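Local structure of glucan-binding protein C, GbpC (Streptococcus mutans UA159, 5UQZ) at residues 312-317 and 325-330. The protein is a calcium-binding, cell-wall-anchored glucan-binding protein that probably mediates both sucrose-independent and sucrose-dependent adherence of the bacterium. Residues are numbered along the deposited sequence; the frame is centred on the assembly and turned at random.
Sequences FTFTVG and TTIWFA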
loop_
_atom_site.group_PDB
_atom_site.type_symbol
_atom_site.label_atom_id
_atom_site.label_comp_id
_atom_site.label_asym_id
_atom_site.label_seq_id
_atom_site.Cartn_x
_atom_site.Cartn_y
_atom_site.Cartn_z
ATOM N N PHE A 312 2.017 -0.692 16.856
ATOM C CA PHE A 312 1.688 0.468 16.050
ATOM C C PHE A 312 0.276 0.272 15.528
ATOM O O PHE A 312 -0.253 -0.828 15.558
ATOM C CB PHE A 312 2.721 0.665 14.916
ATOM C CG PHE A 312 2.862 -0.494 14.012
ATOM C CD1 PHE A 312 3.726 -1.548 14.361
ATOM C CD2 PHE A 312 2.144 -0.577 12.819
ATOM C CE1 PHE A 312 3.872 -2.674 13.535
ATOM C CE2 PHE A 312 2.312 -1.696 11.994
ATOM C CZ PHE A 312 3.163 -2.738 12.362
ATOM N N THR A 313 -0.339 1.355 15.048
ATOM C CA THR A 313 -1.755 1.294 14.674
ATOM C C THR A 313 -1.974 1.948 13.326
ATOM O O THR A 313 -1.559 3.090 13.118
ATOM C CB THR A 313 -2.589 2.030 15.730
ATOM O OG1 THR A 313 -2.370 1.413 17.001
ATOM C CG2 THR A 313 -4.083 1.992 15.396
ATOM N N PHE A 314 -2.648 1.268 12.409
ATOM C CA PHE A 314 -3.034 1.904 11.159
ATOM C C PHE A 314 -4.520 2.205 11.181
ATOM O O PHE A 314 -5.307 1.499 11.843
ATOM C CB PHE A 314 -2.646 1.079 9.937
ATOM C CG PHE A 314 -3.389 -0.240 9.743
ATOM C CD1 PHE A 314 -4.637 -0.240 9.097
ATOM C CD2 PHE A 314 -2.816 -1.433 10.111
ATOM C CE1 PHE A 314 -5.306 -1.433 8.872
ATOM C CE2 PHE A 314 -3.503 -2.642 9.872
ATOM C CZ PHE A 314 -4.740 -2.646 9.241
ATOM N N THR A 315 -4.898 3.278 10.484
ATOM C CA THR A 315 -6.300 3.635 10.389
ATOM C C THR A 315 -6.658 4.048 8.975
ATOM O O THR A 315 -5.817 4.535 8.207
ATOM C CB THR A 315 -6.749 4.758 11.374
ATOM O OG1 THR A 315 -6.196 6.004 10.965
ATOM C CG2 THR A 315 -6.286 4.485 12.798
ATOM N N VAL A 316 -7.931 3.894 8.648
ATOM C CA VAL A 316 -8.477 4.373 7.387
ATOM C C VAL A 316 -9.889 4.853 7.646
ATOM O O VAL A 316 -10.682 4.165 8.313
ATOM C CB VAL A 316 -8.401 3.303 6.263
ATOM C CG1 VAL A 316 -9.087 1.991 6.666
ATOM C CG2 VAL A 316 -8.950 3.847 4.970
ATOM N N GLY A 317 -10.221 6.030 7.125
ATOM C CA GLY A 317 -11.561 6.569 7.319
ATOM C C GLY A 317 -11.763 7.763 6.416
ATOM O O GLY A 317 -10.865 8.180 5.693
ATOM N N THR A 325 -15.352 1.086 3.307
ATOM C CA THR A 325 -13.987 1.506 3.602
ATOM C C THR A 325 -13.086 0.283 3.560
ATOM O O THR A 325 -13.380 -0.721 4.217
ATOM C CB THR A 325 -13.930 2.097 5.006
ATOM O OG1 THR A 325 -14.761 3.271 5.033
ATOM C CG2 THR A 325 -12.529 2.525 5.402
ATOM N N THR A 326 -11.987 0.360 2.810
ATOM C CA THR A 326 -11.024 -0.742 2.698
ATOM C C THR A 326 -9.613 -0.218 2.792
ATOM O O THR A 326 -9.340 0.930 2.437
ATOM C CB THR A 326 -11.186 -1.473 1.353
ATOM O OG1 THR A 326 -10.973 -0.561 0.274
ATOM C CG2 THR A 326 -12.578 -2.077 1.212
ATOM N N ILE A 327 -8.698 -1.108 3.162
ATOM C CA ILE A 327 -7.267 -0.857 3.065
ATOM C C ILE A 327 -6.557 -2.189 2.967
ATOM O O ILE A 327 -6.866 -3.135 3.722
ATOM C CB ILE A 327 -6.734 -0.019 4.253
ATOM C CG1 ILE A 327 -5.262 0.375 4.014
ATOM C CG2 ILE A 327 -6.919 -0.702 5.582
ATOM C CD1 ILE A 327 -4.686 1.333 5.134
ATOM N N TRP A 328 -5.559 -2.266 2.079
ATOM C CA TRP A 328 -4.614 -3.373 2.072
ATOM C C TRP A 328 -3.388 -2.824 2.777
ATOM O O TRP A 328 -2.629 -2.036 2.195
ATOM C CB TRP A 328 -4.266 -3.819 0.667
ATOM C CG TRP A 328 -3.334 -4.991 0.627
ATOM C CD1 TRP A 328 -2.676 -5.619 1.693
ATOM C CD2 TRP A 328 -2.999 -5.741 -0.523
ATOM N NE1 TRP A 328 -1.903 -6.639 1.234
ATOM C CE2 TRP A 328 -2.097 -6.754 -0.117
ATOM C CE3 TRP A 328 -3.344 -5.626 -1.875
ATOM C CZ2 TRP A 328 -1.554 -7.672 -1.013
ATOM C CZ3 TRP A 328 -2.811 -6.536 -2.758
ATOM C CH2 TRP A 328 -1.921 -7.549 -2.318
ATOM N N PHE A 329 -3.233 -3.160 4.061
ATOM C CA PHE A 329 -2.091 -2.658 4.810
ATOM C C PHE A 329 -1.056 -3.753 4.851
ATOM O O PHE A 329 -1.315 -4.825 5.403
ATOM C CB PHE A 329 -2.494 -2.287 6.247
ATOM C CG PHE A 329 -1.342 -1.745 7.017
ATOM C CD1 PHE A 329 -0.981 -0.418 6.892
ATOM C CD2 PHE A 329 -0.563 -2.581 7.805
ATOM C CE1 PHE A 329 0.160 0.067 7.552
ATOM C CE2 PHE A 329 0.550 -2.087 8.462
ATOM C CZ PHE A 329 0.912 -0.767 8.340
ATOM N N ALA A 330 0.122 -3.462 4.332
ATOM C CA ALA A 330 1.228 -4.385 4.386
ATOM C C ALA A 330 2.421 -3.668 4.986
ATOM O O ALA A 330 2.590 -2.451 4.801
ATOM C CB ALA A 330 1.582 -4.985 3.027
#
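Phe314 and Phe329 lie against each other in an offset stack, with ring centroids 4.3 Å apart and planes only 13° from parallel. Each ring is shifted toward the rim of the other, and Phe314 CD2 comes to 3.4 Å from both CG and CD2 of Phe329. The shift also sets each ring over its partner's methylene: Phe329 CB sits 3.7 Å from the centroid of the Phe314 ring, almost on its normal, and Phe314 CB makes the reciprocal CH-pi contact, less centrally. The two first torsions differ. Phe314 holds CG between its backbone N and carbonyl carbon (chi1 68°), while Phe329 carries CG anti to its N, and with these settings the rings pass flat over one another. Beyond the stack, Phe312 turns its ring edge to Phe329, CE2 to CE2 at 4.0 Å.

Toward the other end the contact becomes aliphatic. Ile327 uses its CG2 branch, which touches CE1 of Phe314 at 3.7 Å and CG1 of Val316 at 3.6 Å. Val316 CG1 also meets the methyl CG2 of Thr325, whose OG1 is hydrogen-bonded to Thr186 OG1. No hydrogen bond joins the two segments: their strand axes come no nearer than 7.1 Å, with N-to-C directions 145° apart, and the contact is made through side chains.

Ile180 and Ile182 of strand 180-184 and Val197 of strand 194-204 also pack on Phe314. Ile327 touches Glu237, a calcium ligand, and its side chain is about 4 Å from the calcium ion, placing this apolar packing directly beside the metal site. Strand 312-319 belongs to the large antiparallel sheet and 325-329 edges the four-stranded one, so this is face-to-face sheet packing inside the beta-supersandwich of the glucan-binding domain, part of a longer cell-wall protein.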